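Local coordinates for hypothetical protein (Staphylococcus aureus subsp. aureus, PDB 1QYI) that is of unknown function but probably acts as a hydrolase of the haloacid dehalogenase (HAD) superfamily, with a large helical insertion beside its core, at residues A[26-31]-A[42-47]; A[146-151]-A[172-177]; A[181-186]-A[197-202]; A[289-294]-A[303-308]. All coordinates share one frame; numbering follows the deposited sequence.

Interaction 1: A[26-31]-A[42-47]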
loop_
_atom_site.group_PDB
_atom_site.type_symbol
_atom_site.label_atom_id
_atom_site.label_comp_id
_atom_site.label_asym_id
_atom_site.label_seq_id
_atom_site.Cartn_x
_atom_site.Cartn_y
_atom_site.Cartn_z
ATOM N N VAL A 26 -9.536 2.918 10.648
ATOM C CA VAL A 26 -10.643 2.213 11.277
ATOM C C VAL A 26 -10.911 2.800 12.663
ATOM O O VAL A 26 -12.056 3.088 13.028
ATOM C CB VAL A 26 -10.305 0.713 11.402
ATOM C CG1 VAL A 26 -11.510 -0.065 11.900
ATOM C CG2 VAL A 26 -9.846 0.182 10.058
ATOM N N TYR A 27 -9.844 3.004 13.425
ATOM C CA TYR A 27 -9.966 3.553 14.773
ATOM C C TYR A 27 -10.554 4.983 14.790
ATOM O O TYR A 27 -11.419 5.295 15.603
ATOM C CB TYR A 27 -8.589 3.499 15.465
ATOM C CG TYR A 27 -8.622 3.569 16.980
ATOM C CD1 TYR A 27 -9.329 2.628 17.743
ATOM C CD2 TYR A 27 -7.940 4.580 17.655
ATOM C CE1 TYR A 27 -9.353 2.704 19.146
ATOM C CE2 TYR A 27 -7.953 4.667 19.042
ATOM C CZ TYR A 27 -8.657 3.741 19.784
ATOM O OH TYR A 27 -8.685 3.882 21.155
ATOM N N GLU A 28 -10.104 5.852 13.894
ATOM C CA GLU A 28 -10.640 7.205 13.873
ATOM C C GLU A 28 -12.101 7.222 13.461
ATOM O O GLU A 28 -12.875 8.075 13.893
ATOM C CB GLU A 28 -9.877 8.078 12.902
ATOM C CG GLU A 28 -10.166 9.549 13.088
ATOM C CD GLU A 28 -9.742 10.364 11.899
ATOM O OE1 GLU A 28 -8.792 9.938 11.188
ATOM O OE2 GLU A 28 -10.355 11.438 11.687
ATOM N N LEU A 29 -12.469 6.291 12.595
ATOM C CA LEU A 29 -13.842 6.184 12.128
ATOM C C LEU A 29 -14.715 5.589 13.234
ATOM O O LEU A 29 -15.946 5.557 13.130
ATOM C CB LEU A 29 -13.892 5.287 10.890
ATOM C CG LEU A 29 -14.276 5.878 9.532
ATOM C CD1 LEU A 29 -13.820 7.325 9.407
ATOM C CD2 LEU A 29 -13.633 5.016 8.444
ATOM N N LEU A 30 -14.083 5.144 14.314
ATOM C CA LEU A 30 -14.834 4.519 15.395
ATOM C C LEU A 30 -15.001 5.347 16.660
ATOM O O LEU A 30 -16.082 5.352 17.249
ATOM C CB LEU A 30 -14.179 3.184 15.734
ATOM C CG LEU A 30 -14.982 1.893 15.691
ATOM C CD1 LEU A 30 -15.987 1.826 14.563
ATOM C CD2 LEU A 30 -13.959 0.807 15.543
HETATM N N MSE A 31 -13.941 6.049 17.057
HETATM C CA MSE A 31 -13.944 6.856 18.278
HETATM C C MSE A 31 -14.161 8.345 18.070
HETATM O O MSE A 31 -14.682 9.015 18.959
HETATM C CB MSE A 31 -12.623 6.677 19.044
HETATM C CG MSE A 31 -12.180 5.234 19.231
HETATM SE SE MSE A 31 -13.533 4.117 20.071
HETATM C CE MSE A 31 -12.543 3.722 21.709
ATOM N N ILE A 42 -7.443 8.964 22.518
ATOM C CA ILE A 42 -6.320 9.876 22.624
ATOM C C ILE A 42 -6.388 10.929 21.519
ATOM O O ILE A 42 -7.013 10.715 20.481
ATOM C CB ILE A 42 -4.993 9.093 22.557
ATOM C CG1 ILE A 42 -3.832 10.023 22.900
ATOM C CG2 ILE A 42 -4.828 8.443 21.190
ATOM C CD1 ILE A 42 -2.542 9.308 23.113
ATOM N N ASP A 43 -5.771 12.081 21.756
ATOM C CA ASP A 43 -5.768 13.152 20.769
ATOM C C ASP A 43 -4.918 12.713 19.581
ATOM O O ASP A 43 -3.735 12.410 19.728
ATOM C CB ASP A 43 -5.203 14.430 21.386
ATOM C CG ASP A 43 -5.386 15.642 20.490
ATOM O OD1 ASP A 43 -4.953 16.741 20.884
ATOM O OD2 ASP A 43 -5.971 15.512 19.397
ATOM N N TRP A 44 -5.534 12.658 18.408
ATOM C CA TRP A 44 -4.853 12.236 17.189
ATOM C C TRP A 44 -3.568 12.998 16.941
ATOM O O TRP A 44 -2.569 12.429 16.508
ATOM C CB TRP A 44 -5.766 12.453 15.999
ATOM C CG TRP A 44 -7.082 11.812 16.143
ATOM C CD1 TRP A 44 -8.293 12.375 15.883
ATOM C CD2 TRP A 44 -7.338 10.462 16.529
ATOM N NE1 TRP A 44 -9.293 11.455 16.064
ATOM C CE2 TRP A 44 -8.731 10.257 16.440
ATOM C CE3 TRP A 44 -6.522 9.379 16.890
ATOM C CZ2 TRP A 44 -9.337 9.041 16.756
ATOM C CZ3 TRP A 44 -7.125 8.162 17.202
ATOM C CH2 TRP A 44 -8.516 8.001 17.109
ATOM N N GLU A 45 -3.607 14.298 17.210
ATOM C CA GLU A 45 -2.459 15.150 16.982
ATOM C C GLU A 45 -1.305 14.918 17.957
ATOM O O GLU A 45 -0.267 15.569 17.856
ATOM C CB GLU A 45 -2.897 16.614 17.012
ATOM C CG GLU A 45 -1.793 17.581 16.646
ATOM C CD GLU A 45 -2.241 19.023 16.660
ATOM O OE1 GLU A 45 -1.366 19.907 16.530
ATOM O OE2 GLU A 45 -3.462 19.276 16.789
ATOM N N THR A 46 -1.467 13.993 18.898
ATOM C CA THR A 46 -0.388 13.723 19.839
ATOM C C THR A 46 0.034 12.250 19.864
ATOM O O THR A 46 0.764 11.816 20.756
ATOM C CB THR A 46 -0.749 14.195 21.278
ATOM O OG1 THR A 46 -1.982 13.601 21.710
ATOM C CG2 THR A 46 -0.875 15.712 21.310
ATOM N N LEU A 47 -0.409 11.487 18.868
ATOM C CA LEU A 47 -0.071 10.063 18.763
ATOM C C LEU A 47 1.442 9.815 18.723
ATOM O O LEU A 47 2.195 10.639 18.209
ATOM C CB LEU A 47 -0.693 9.472 17.498
ATOM C CG LEU A 47 -2.211 9.397 17.399
ATOM C CD1 LEU A 47 -2.606 9.188 15.947
ATOM C CD2 LEU A 47 -2.729 8.283 18.276
HETATM O O HOH W 1 -7.044 5.902 22.680
#
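Trp44 reaches across from the loop to lie against Tyr27 and Glu28 on the last turns of helix 16-31, and supplies half of the surface buried here. Its CG stands beside its own backbone N (chi1 -54°), and from there the indole extends to both residues. At the root, Trp44 CB rests on Trp184 of helix 172-195. Further out, NE1 has two kinds of neighbour: it hydrogen-bonds the carboxylate of Asp32, just beyond the helix segment, and lies 3.6 Å from Glu28 CG. The same methylene is 3.7 Å from Trp44 CE2, and Trp44 CZ2 comes equally near Glu28 CA, so the aliphatic part of the glutamate does the packing while its OE1 turns off to a salt bridge with Lys204. At the far end of the indole, Trp44 CH2 meets Tyr27 CD2 at 3.5 Å. The two rings touch rim to rim, their planes 79° apart, with neither lying over the other. Selenomethionine Met31 puts its CG on one face of the Tyr27 ring, and a water joins Tyr27 OH to Ile42 N, a second, polar link to the loop. The contact folds the loop before helix 49-60 back onto the end of helix 16-31, within the helical region that follows strand 3-6, a placement consistent with a HAD cap inserted after the first core strand.

Interaction 2: A[146-151]-A[172-177]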
loop_
_atom_site.group_PDB
_atom_site.type_symbol
_atom_site.label_atom_id
_atom_site.label_comp_id
_atom_site.label_asym_id
_atom_site.label_seq_id
_atom_site.Cartn_x
_atom_site.Cartn_y
_atom_site.Cartn_z
ATOM N N ASN A 146 -15.352 -11.868 -4.129
ATOM C CA ASN A 146 -16.011 -12.819 -3.229
ATOM C C ASN A 146 -16.075 -12.288 -1.802
ATOM O O ASN A 146 -17.056 -12.507 -1.092
ATOM C CB ASN A 146 -15.253 -14.155 -3.235
ATOM C CG ASN A 146 -15.067 -14.715 -4.629
ATOM O OD1 ASN A 146 -16.043 -14.992 -5.325
ATOM N ND2 ASN A 146 -13.813 -14.885 -5.048
ATOM N N ILE A 147 -15.017 -11.605 -1.380
ATOM C CA ILE A 147 -14.963 -11.042 -0.036
ATOM C C ILE A 147 -16.044 -9.980 0.118
ATOM O O ILE A 147 -16.718 -9.917 1.143
ATOM C CB ILE A 147 -13.590 -10.402 0.249
ATOM C CG1 ILE A 147 -12.501 -11.482 0.219
ATOM C CG2 ILE A 147 -13.619 -9.675 1.595
ATOM C CD1 ILE A 147 -11.095 -10.946 0.262
ATOM N N TYR A 148 -16.202 -9.142 -0.902
ATOM C CA TYR A 148 -17.217 -8.094 -0.869
ATOM C C TYR A 148 -18.627 -8.676 -0.859
ATOM O O TYR A 148 -19.544 -8.093 -0.283
ATOM C CB TYR A 148 -17.040 -7.135 -2.056
ATOM C CG TYR A 148 -16.126 -5.976 -1.741
ATOM C CD1 TYR A 148 -14.741 -6.143 -1.690
ATOM C CD2 TYR A 148 -16.654 -4.733 -1.385
ATOM C CE1 TYR A 148 -13.904 -5.100 -1.280
ATOM C CE2 TYR A 148 -15.827 -3.689 -0.974
ATOM C CZ TYR A 148 -14.456 -3.877 -0.919
ATOM O OH TYR A 148 -13.655 -2.854 -0.462
ATOM N N ALA A 149 -18.791 -9.829 -1.496
ATOM C CA ALA A 149 -20.086 -10.493 -1.550
ATOM C C ALA A 149 -20.455 -11.029 -0.164
ATOM O O ALA A 149 -21.604 -10.926 0.260
ATOM C CB ALA A 149 -20.052 -11.636 -2.570
ATOM N N ALA A 150 -19.478 -11.597 0.539
ATOM C CA ALA A 150 -19.710 -12.132 1.877
ATOM C C ALA A 150 -20.100 -10.992 2.810
ATOM O O ALA A 150 -21.028 -11.115 3.612
ATOM C CB ALA A 150 -18.453 -12.821 2.392
ATOM N N LEU A 151 -19.379 -9.880 2.696
ATOM C CA LEU A 151 -19.631 -8.701 3.515
ATOM C C LEU A 151 -21.050 -8.185 3.318
ATOM O O LEU A 151 -21.688 -7.732 4.270
ATOM C CB LEU A 151 -18.629 -7.595 3.164
ATOM C CG LEU A 151 -18.963 -6.175 3.627
ATOM C CD1 LEU A 151 -19.124 -6.158 5.130
ATOM C CD2 LEU A 151 -17.870 -5.218 3.188
ATOM N N ALA A 172 -20.148 5.008 -1.264
ATOM C CA ALA A 172 -20.018 6.251 -0.523
ATOM C C ALA A 172 -19.220 6.016 0.762
ATOM O O ALA A 172 -18.352 6.817 1.113
ATOM C CB ALA A 172 -21.398 6.826 -0.195
ATOM N N LEU A 173 -19.511 4.922 1.463
ATOM C CA LEU A 173 -18.795 4.609 2.698
ATOM C C LEU A 173 -17.340 4.282 2.367
ATOM O O LEU A 173 -16.431 4.675 3.095
ATOM C CB LEU A 173 -19.423 3.402 3.408
ATOM C CG LEU A 173 -19.281 3.209 4.931
ATOM C CD1 LEU A 173 -19.159 1.724 5.195
ATOM C CD2 LEU A 173 -18.078 3.947 5.500
ATOM N N TRP A 174 -17.130 3.560 1.267
ATOM C CA TRP A 174 -15.785 3.175 0.848
ATOM C C TRP A 174 -14.952 4.413 0.521
ATOM O O TRP A 174 -13.750 4.462 0.791
ATOM C CB TRP A 174 -15.841 2.274 -0.389
ATOM C CG TRP A 174 -14.502 1.687 -0.761
ATOM C CD1 TRP A 174 -13.979 0.507 -0.323
ATOM C CD2 TRP A 174 -13.501 2.288 -1.595
ATOM N NE1 TRP A 174 -12.720 0.326 -0.832
ATOM C CE2 TRP A 174 -12.406 1.386 -1.619
ATOM C CE3 TRP A 174 -13.430 3.471 -2.328
ATOM C CZ2 TRP A 174 -11.228 1.671 -2.356
ATOM C CZ3 TRP A 174 -12.265 3.742 -3.049
ATOM C CH2 TRP A 174 -11.185 2.837 -3.065
ATOM N N THR A 175 -15.611 5.400 -0.080
ATOM C CA THR A 175 -14.980 6.659 -0.448
ATOM C C THR A 175 -14.593 7.437 0.804
ATOM O O THR A 175 -13.527 8.041 0.858
ATOM C CB THR A 175 -15.935 7.488 -1.338
ATOM O OG1 THR A 175 -16.237 6.732 -2.515
ATOM C CG2 THR A 175 -15.307 8.811 -1.752
ATOM N N LEU A 176 -15.458 7.399 1.814
ATOM C CA LEU A 176 -15.193 8.078 3.075
ATOM C C LEU A 176 -13.951 7.508 3.735
ATOM O O LEU A 176 -12.990 8.233 4.003
ATOM C CB LEU A 176 -16.367 7.925 4.044
ATOM C CG LEU A 176 -16.124 8.489 5.450
ATOM C CD1 LEU A 176 -15.783 9.977 5.370
ATOM C CD2 LEU A 176 -17.358 8.264 6.319
ATOM N N ALA A 177 -13.981 6.204 3.995
ATOM C CA ALA A 177 -12.879 5.509 4.639
ATOM C C ALA A 177 -11.589 5.705 3.873
ATOM O O ALA A 177 -10.523 5.838 4.463
ATOM C CB ALA A 177 -13.196 4.032 4.736
#
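Tyr148 and Trp174 bridge two helical segments that do not themselves meet: their CA atoms, the nearest pair between 146-151 and 172-177, are 11.5 Å apart. Each segment is regular helix, with backbone bonds such as Leu151 N to Ile147 O and Ala177 N to Leu173 O, and the interval is crossed only by these two long aromatic side chains. Trp174 holds its CG anti to the backbone N (chi1 -172°), and with chi2 at 90° the indole presents NE1 and CD1 to the tyrosine. The side chains run at about a right angle. Tyr148 OH lies 3.3 Å from Trp174 NE1 and 3.4 Å from Trp174 CD1, while that CD1 sits near the plane of the phenol ring, at its edge. Helix 77-93 lies beside the pair: Phe82 meets the indole edge-to-face, and Leu151 and Leu173 pack on this helix. The same helix brings in Asp79, whose OD1 takes a hydrogen bond from Trp174 NE1 and a weak one from Tyr148 OH. The aromatics share little apolar surface, so polar atoms, with Asp79 as common partner, mark this buried contact; donors converging on one carboxylate oxygen would probably favour its negative charge.

Interaction 3: A[181-186]-A[197-202]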
loop_
_atom_site.group_PDB
_atom_site.type_symbol
_atom_site.label_atom_id
_atom_site.label_comp_id
_atom_site.label_asym_id
_atom_site.label_seq_id
_atom_site.Cartn_x
_atom_site.Cartn_y
_atom_site.Cartn_z
ATOM N N TYR A 181 -8.052 7.718 5.107
ATOM C CA TYR A 181 -6.737 7.087 5.067
ATOM C C TYR A 181 -5.714 7.962 4.329
ATOM O O TYR A 181 -4.568 8.141 4.777
ATOM C CB TYR A 181 -6.847 5.716 4.394
ATOM C CG TYR A 181 -5.522 5.050 4.115
ATOM C CD1 TYR A 181 -4.744 5.435 3.017
ATOM C CD2 TYR A 181 -5.050 4.014 4.928
ATOM C CE1 TYR A 181 -3.546 4.808 2.731
ATOM C CE2 TYR A 181 -3.850 3.382 4.650
ATOM C CZ TYR A 181 -3.105 3.785 3.550
ATOM O OH TYR A 181 -1.914 3.168 3.260
ATOM N N GLN A 182 -6.152 8.516 3.201
ATOM C CA GLN A 182 -5.295 9.355 2.381
ATOM C C GLN A 182 -4.831 10.605 3.125
ATOM O O GLN A 182 -3.677 11.022 2.987
ATOM C CB GLN A 182 -6.013 9.718 1.070
ATOM C CG GLN A 182 -6.188 8.525 0.129
ATOM C CD GLN A 182 -4.865 8.001 -0.419
ATOM O OE1 GLN A 182 -4.336 8.540 -1.389
ATOM N NE2 GLN A 182 -4.316 6.961 0.214
ATOM N N GLU A 183 -5.712 11.202 3.921
ATOM C CA GLU A 183 -5.316 12.389 4.665
ATOM C C GLU A 183 -4.331 11.965 5.747
ATOM O O GLU A 183 -3.340 12.645 6.012
ATOM C CB GLU A 183 -6.525 13.089 5.286
ATOM C CG GLU A 183 -6.458 14.579 5.070
ATOM C CD GLU A 183 -7.553 15.350 5.777
ATOM O OE1 GLU A 183 -8.743 15.059 5.533
ATOM O OE2 GLU A 183 -7.214 16.254 6.569
ATOM N N TRP A 184 -4.617 10.827 6.366
ATOM C CA TRP A 184 -3.749 10.270 7.389
ATOM C C TRP A 184 -2.348 10.088 6.796
ATOM O O TRP A 184 -1.352 10.510 7.378
ATOM C CB TRP A 184 -4.293 8.913 7.831
ATOM C CG TRP A 184 -5.081 8.926 9.124
ATOM C CD1 TRP A 184 -6.224 8.232 9.399
ATOM C CD2 TRP A 184 -4.706 9.589 10.339
ATOM N NE1 TRP A 184 -6.576 8.415 10.721
ATOM C CE2 TRP A 184 -5.660 9.230 11.319
ATOM C CE3 TRP A 184 -3.645 10.430 10.698
ATOM C CZ2 TRP A 184 -5.597 9.700 12.625
ATOM C CZ3 TRP A 184 -3.580 10.897 11.997
ATOM C CH2 TRP A 184 -4.553 10.519 12.953
ATOM N N TYR A 185 -2.290 9.475 5.618
ATOM C CA TYR A 185 -1.026 9.209 4.954
ATOM C C TYR A 185 -0.344 10.415 4.310
ATOM O O TYR A 185 0.755 10.795 4.719
ATOM C CB TYR A 185 -1.221 8.109 3.910
ATOM C CG TYR A 185 0.041 7.360 3.522
ATOM C CD1 TYR A 185 0.979 7.919 2.653
ATOM C CD2 TYR A 185 0.286 6.080 4.018
ATOM C CE1 TYR A 185 2.128 7.212 2.284
ATOM C CE2 TYR A 185 1.422 5.371 3.662
ATOM C CZ TYR A 185 2.336 5.937 2.794
ATOM O OH TYR A 185 3.438 5.210 2.422
ATOM N N LEU A 186 -0.974 11.011 3.302
ATOM C CA LEU A 186 -0.374 12.159 2.617
ATOM C C LEU A 186 -0.339 13.413 3.475
ATOM O O LEU A 186 0.515 14.282 3.282
ATOM C CB LEU A 186 -1.137 12.468 1.329
ATOM C CG LEU A 186 -1.413 11.290 0.391
ATOM C CD1 LEU A 186 -2.420 11.722 -0.660
ATOM C CD2 LEU A 186 -0.118 10.793 -0.252
ATOM N N LYS A 197 -9.318 17.423 -3.122
ATOM C CA LYS A 197 -10.418 17.552 -2.180
ATOM C C LYS A 197 -9.919 18.372 -1.011
ATOM O O LYS A 197 -8.715 18.421 -0.758
ATOM C CB LYS A 197 -10.867 16.179 -1.669
ATOM C CG LYS A 197 -11.373 15.255 -2.744
ATOM C CD LYS A 197 -11.654 13.881 -2.195
ATOM C CE LYS A 197 -12.139 12.974 -3.304
ATOM N NZ LYS A 197 -12.367 11.581 -2.851
ATOM N N ILE A 198 -10.858 19.014 -0.314
ATOM C CA ILE A 198 -10.573 19.848 0.849
ATOM C C ILE A 198 -10.322 18.933 2.040
ATOM O O ILE A 198 -11.034 17.941 2.240
ATOM C CB ILE A 198 -11.765 20.822 1.148
ATOM C CG1 ILE A 198 -11.864 21.882 0.045
ATOM C CG2 ILE A 198 -11.558 21.561 2.454
ATOM C CD1 ILE A 198 -12.301 21.335 -1.292
ATOM N N ALA A 199 -9.290 19.267 2.812
ATOM C CA ALA A 199 -8.897 18.492 3.976
ATOM C C ALA A 199 -9.911 18.583 5.095
ATOM O O ALA A 199 -10.517 19.633 5.329
ATOM C CB ALA A 199 -7.546 18.957 4.475
ATOM N N ARG A 200 -10.089 17.469 5.789
ATOM C CA ARG A 200 -11.024 17.414 6.894
ATOM C C ARG A 200 -10.406 18.008 8.148
ATOM O O ARG A 200 -11.084 18.693 8.905
ATOM C CB ARG A 200 -11.438 15.969 7.156
ATOM C CG ARG A 200 -12.339 15.406 6.098
ATOM C CD ARG A 200 -13.100 14.203 6.615
ATOM N NE ARG A 200 -14.236 13.906 5.745
ATOM C CZ ARG A 200 -14.130 13.378 4.531
ATOM N NH1 ARG A 200 -12.936 13.070 4.048
ATOM N NH2 ARG A 200 -15.212 13.197 3.789
ATOM N N THR A 201 -9.119 17.754 8.359
ATOM C CA THR A 201 -8.421 18.246 9.547
ATOM C C THR A 201 -7.347 19.284 9.208
ATOM O O THR A 201 -7.191 19.689 8.055
ATOM C CB THR A 201 -7.730 17.076 10.301
ATOM O OG1 THR A 201 -6.621 16.583 9.528
ATOM C CG2 THR A 201 -8.719 15.934 10.528
ATOM N N THR A 202 -6.620 19.723 10.232
ATOM C CA THR A 202 -5.538 20.683 10.055
ATOM C C THR A 202 -4.390 20.281 10.948
ATOM O O THR A 202 -3.470 21.066 11.166
ATOM C CB THR A 202 -5.929 22.128 10.428
ATOM O OG1 THR A 202 -6.317 22.178 11.800
ATOM C CG2 THR A 202 -7.061 22.639 9.547
#
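Glu183 OE2 is gripped by several groups, from the loop and from its own helix. Thr201 N donates at 3.0 Å to the syn lone pair of Glu183 OE2, nearly straight (167°), and Ser188 OG hydrogen-bonds to this oxygen as well. Thr201 OG1 is also 3.0 Å from Glu183 OE2, though its proton has another acceptor within reach. The second oxygen takes the preceding amide: Arg200 N to Glu183 OE1 is 2.8 Å, entering on the syn side but 31° out of the carboxylate plane. One carboxylate thus holds two consecutive backbone N-H groups of a segment without regular structure, and Ala199 CB closes against Glu183 OE2 at 3.4 Å. The guanidinium of Arg200 turns elsewhere, to salt bridges with Glu112 and Glu179. This ties the chain leaving helix 172-195 back onto that helix, whose residue Tyr181 packs against helices 16-31 and 77-93 while Trp184 touches helix 16-31.

Interaction 4: A[289-294]-A[303-308]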
loop_
_atom_site.group_PDB
_atom_site.type_symbol
_atom_site.label_atom_id
_atom_site.label_comp_id
_atom_site.label_asym_id
_atom_site.label_seq_id
_atom_site.Cartn_x
_atom_site.Cartn_y
_atom_site.Cartn_z
ATOM N N SER A 289 7.726 -0.318 -16.494
ATOM C CA SER A 289 8.270 0.678 -15.578
ATOM C C SER A 289 9.783 0.567 -15.467
ATOM O O SER A 289 10.474 1.577 -15.362
ATOM C CB SER A 289 7.635 0.542 -14.195
ATOM O OG SER A 289 7.915 -0.735 -13.638
ATOM N N TYR A 290 10.306 -0.654 -15.510
ATOM C CA TYR A 290 11.743 -0.821 -15.436
ATOM C C TYR A 290 12.371 -0.288 -16.712
ATOM O O TYR A 290 13.462 0.282 -16.687
ATOM C CB TYR A 290 12.117 -2.293 -15.220
ATOM C CG TYR A 290 12.331 -2.642 -13.762
ATOM C CD1 TYR A 290 13.258 -1.939 -12.992
ATOM C CD2 TYR A 290 11.564 -3.631 -13.137
ATOM C CE1 TYR A 290 13.416 -2.200 -11.633
ATOM C CE2 TYR A 290 11.710 -3.905 -11.774
ATOM C CZ TYR A 290 12.641 -3.182 -11.023
ATOM O OH TYR A 290 12.786 -3.427 -9.670
ATOM N N ILE A 291 11.666 -0.454 -17.826
ATOM C CA ILE A 291 12.149 0.014 -19.124
ATOM C C ILE A 291 12.130 1.545 -19.193
ATOM O O ILE A 291 12.982 2.167 -19.836
ATOM C CB ILE A 291 11.288 -0.577 -20.269
ATOM C CG1 ILE A 291 11.447 -2.100 -20.278
ATOM C CG2 ILE A 291 11.698 0.024 -21.610
ATOM C CD1 ILE A 291 10.651 -2.829 -21.363
ATOM N N ALA A 292 11.151 2.138 -18.519
ATOM C CA ALA A 292 11.007 3.583 -18.478
ATOM C C ALA A 292 12.089 4.184 -17.584
ATOM O O ALA A 292 12.594 5.274 -17.846
ATOM C CB ALA A 292 9.636 3.947 -17.949
ATOM N N ALA A 293 12.436 3.458 -16.528
ATOM C CA ALA A 293 13.447 3.896 -15.582
ATOM C C ALA A 293 14.847 3.740 -16.161
ATOM O O ALA A 293 15.814 4.331 -15.663
ATOM C CB ALA A 293 13.331 3.099 -14.303
ATOM N N LEU A 294 14.948 2.955 -17.223
ATOM C CA LEU A 294 16.231 2.703 -17.852
ATOM C C LEU A 294 16.546 3.668 -18.988
ATOM O O LEU A 294 17.594 4.303 -18.976
ATOM C CB LEU A 294 16.274 1.260 -18.359
ATOM C CG LEU A 294 17.649 0.634 -18.620
ATOM C CD1 LEU A 294 17.551 -0.886 -18.570
ATOM C CD2 LEU A 294 18.168 1.100 -19.949
ATOM N N GLU A 303 5.120 3.777 -25.847
ATOM C CA GLU A 303 4.767 2.732 -26.797
ATOM C C GLU A 303 5.915 1.774 -27.066
ATOM O O GLU A 303 5.709 0.569 -27.225
ATOM C CB GLU A 303 4.321 3.355 -28.115
ATOM C CG GLU A 303 3.766 2.354 -29.111
ATOM C CD GLU A 303 3.005 3.037 -30.223
ATOM O OE1 GLU A 303 3.599 3.919 -30.885
ATOM O OE2 GLU A 303 1.820 2.694 -30.437
ATOM N N SER A 304 7.125 2.310 -27.128
ATOM C CA SER A 304 8.280 1.472 -27.394
ATOM C C SER A 304 8.616 0.629 -26.177
ATOM O O SER A 304 9.131 -0.482 -26.301
ATOM C CB SER A 304 9.487 2.327 -27.787
ATOM O OG SER A 304 9.870 3.213 -26.746
ATOM N N TYR A 305 8.313 1.159 -24.997
ATOM C CA TYR A 305 8.584 0.443 -23.759
ATOM C C TYR A 305 7.629 -0.736 -23.599
ATOM O O TYR A 305 7.893 -1.665 -22.833
ATOM C CB TYR A 305 8.452 1.385 -22.560
ATOM C CG TYR A 305 9.402 2.577 -22.558
ATOM C CD1 TYR A 305 10.496 2.636 -23.412
ATOM C CD2 TYR A 305 9.208 3.633 -21.676
ATOM C CE1 TYR A 305 11.377 3.724 -23.390
ATOM C CE2 TYR A 305 10.078 4.721 -21.640
ATOM C CZ TYR A 305 11.159 4.762 -22.501
ATOM O OH TYR A 305 12.008 5.843 -22.485
ATOM N N ILE A 306 6.534 -0.698 -24.356
ATOM C CA ILE A 306 5.497 -1.724 -24.329
ATOM C C ILE A 306 5.719 -2.820 -25.362
ATOM O O ILE A 306 5.507 -4.005 -25.082
ATOM C CB ILE A 306 4.127 -1.074 -24.569
ATOM C CG1 ILE A 306 3.831 -0.119 -23.412
ATOM C CG2 ILE A 306 3.038 -2.125 -24.717
ATOM C CD1 ILE A 306 2.561 0.667 -23.592
ATOM N N ASN A 307 6.165 -2.414 -26.550
ATOM C CA ASN A 307 6.404 -3.332 -27.669
ATOM C C ASN A 307 7.781 -3.988 -27.701
ATOM O O ASN A 307 7.925 -5.073 -28.259
ATOM C CB ASN A 307 6.185 -2.591 -28.989
ATOM C CG ASN A 307 4.831 -1.926 -29.069
ATOM O OD1 ASN A 307 4.617 -1.041 -29.897
ATOM N ND2 ASN A 307 3.905 -2.352 -28.217
ATOM N N LYS A 308 8.785 -3.319 -27.132
ATOM C CA LYS A 308 10.150 -3.839 -27.092
ATOM C C LYS A 308 10.573 -4.150 -25.664
ATOM O O LYS A 308 11.068 -3.272 -24.941
ATOM C CB LYS A 308 11.141 -2.839 -27.682
ATOM C CG LYS A 308 11.050 -2.631 -29.175
ATOM C CD LYS A 308 12.290 -1.887 -29.690
ATOM C CE LYS A 308 12.151 -1.502 -31.170
ATOM N NZ LYS A 308 11.057 -0.492 -31.402
#
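Tyr305 lays its ring over the backbone joining Ile291 and Ala292. One face receives Ile291 O, 4.1 Å above the plane and over the ring centre, with Ala292 N on that face too. Around this peptide the helix adds carbon contacts: Ala292 CA is 3.5 Å from Tyr305 CE2, and Ala292 CB lies 3.8 Å from Tyr305 CD2. On the same face, but out at the CD1 rim, Ile291 CG2 comes to 3.4 Å from Tyr305 CD1, and it also meets Tyr305 CB and CG. Such intimacy is possible because the helices come close, the CA atoms of Ile291 and Tyr305 being 5.9 Å apart. The pair forms a short helical hairpin, 288-295 followed by 302-307, in the part of the chain assigned to the HAD-like family; helix 288-295 flanks the parallel sheet there, setting Ser289, Ala292 and Ala293 against Ala264 of strand 263-264, while Tyr290 touches helix 325-334. The isoleucine has a second task. Its longer branch is fully extended (chi2 180°) and slides along the tyrosine in the opposite sense, carrying Ile291 CD1 to 3.3 Å from Tyr305 O and 3.6 Å from Lys308 O, where the helix 302-307 has just ended. The phenol tip goes the other way, Tyr305 OH hydrogen-bonding the carbonyl of Gly296 beyond the first helix.

How the interactions relate
Interactions 1, 2 and 3 belong to one helical assembly, while interaction 4 lies beside the parallel sheet, with its nearest atoms about 18 Å from interaction 3. Helix 172-195 serves both interaction 2 and interaction 3, and Trp184 of the latter touches Trp44 and Leu47 of interaction 1; Leu29 in turn packs on Ala177. Interactions 1, 2 and 4 are buried, and each relies on aromatic side chains: an indole wedged beside a helix, two aromatics spanning a gap around an acidic residue, and a ring over a peptide. Interaction 3, partly buried, is instead a carboxylate binding loop amides. The two loop contacts differ, one aromatic insertion, one polar bonds, while interaction 4 packs ring and isoleucine against backbone.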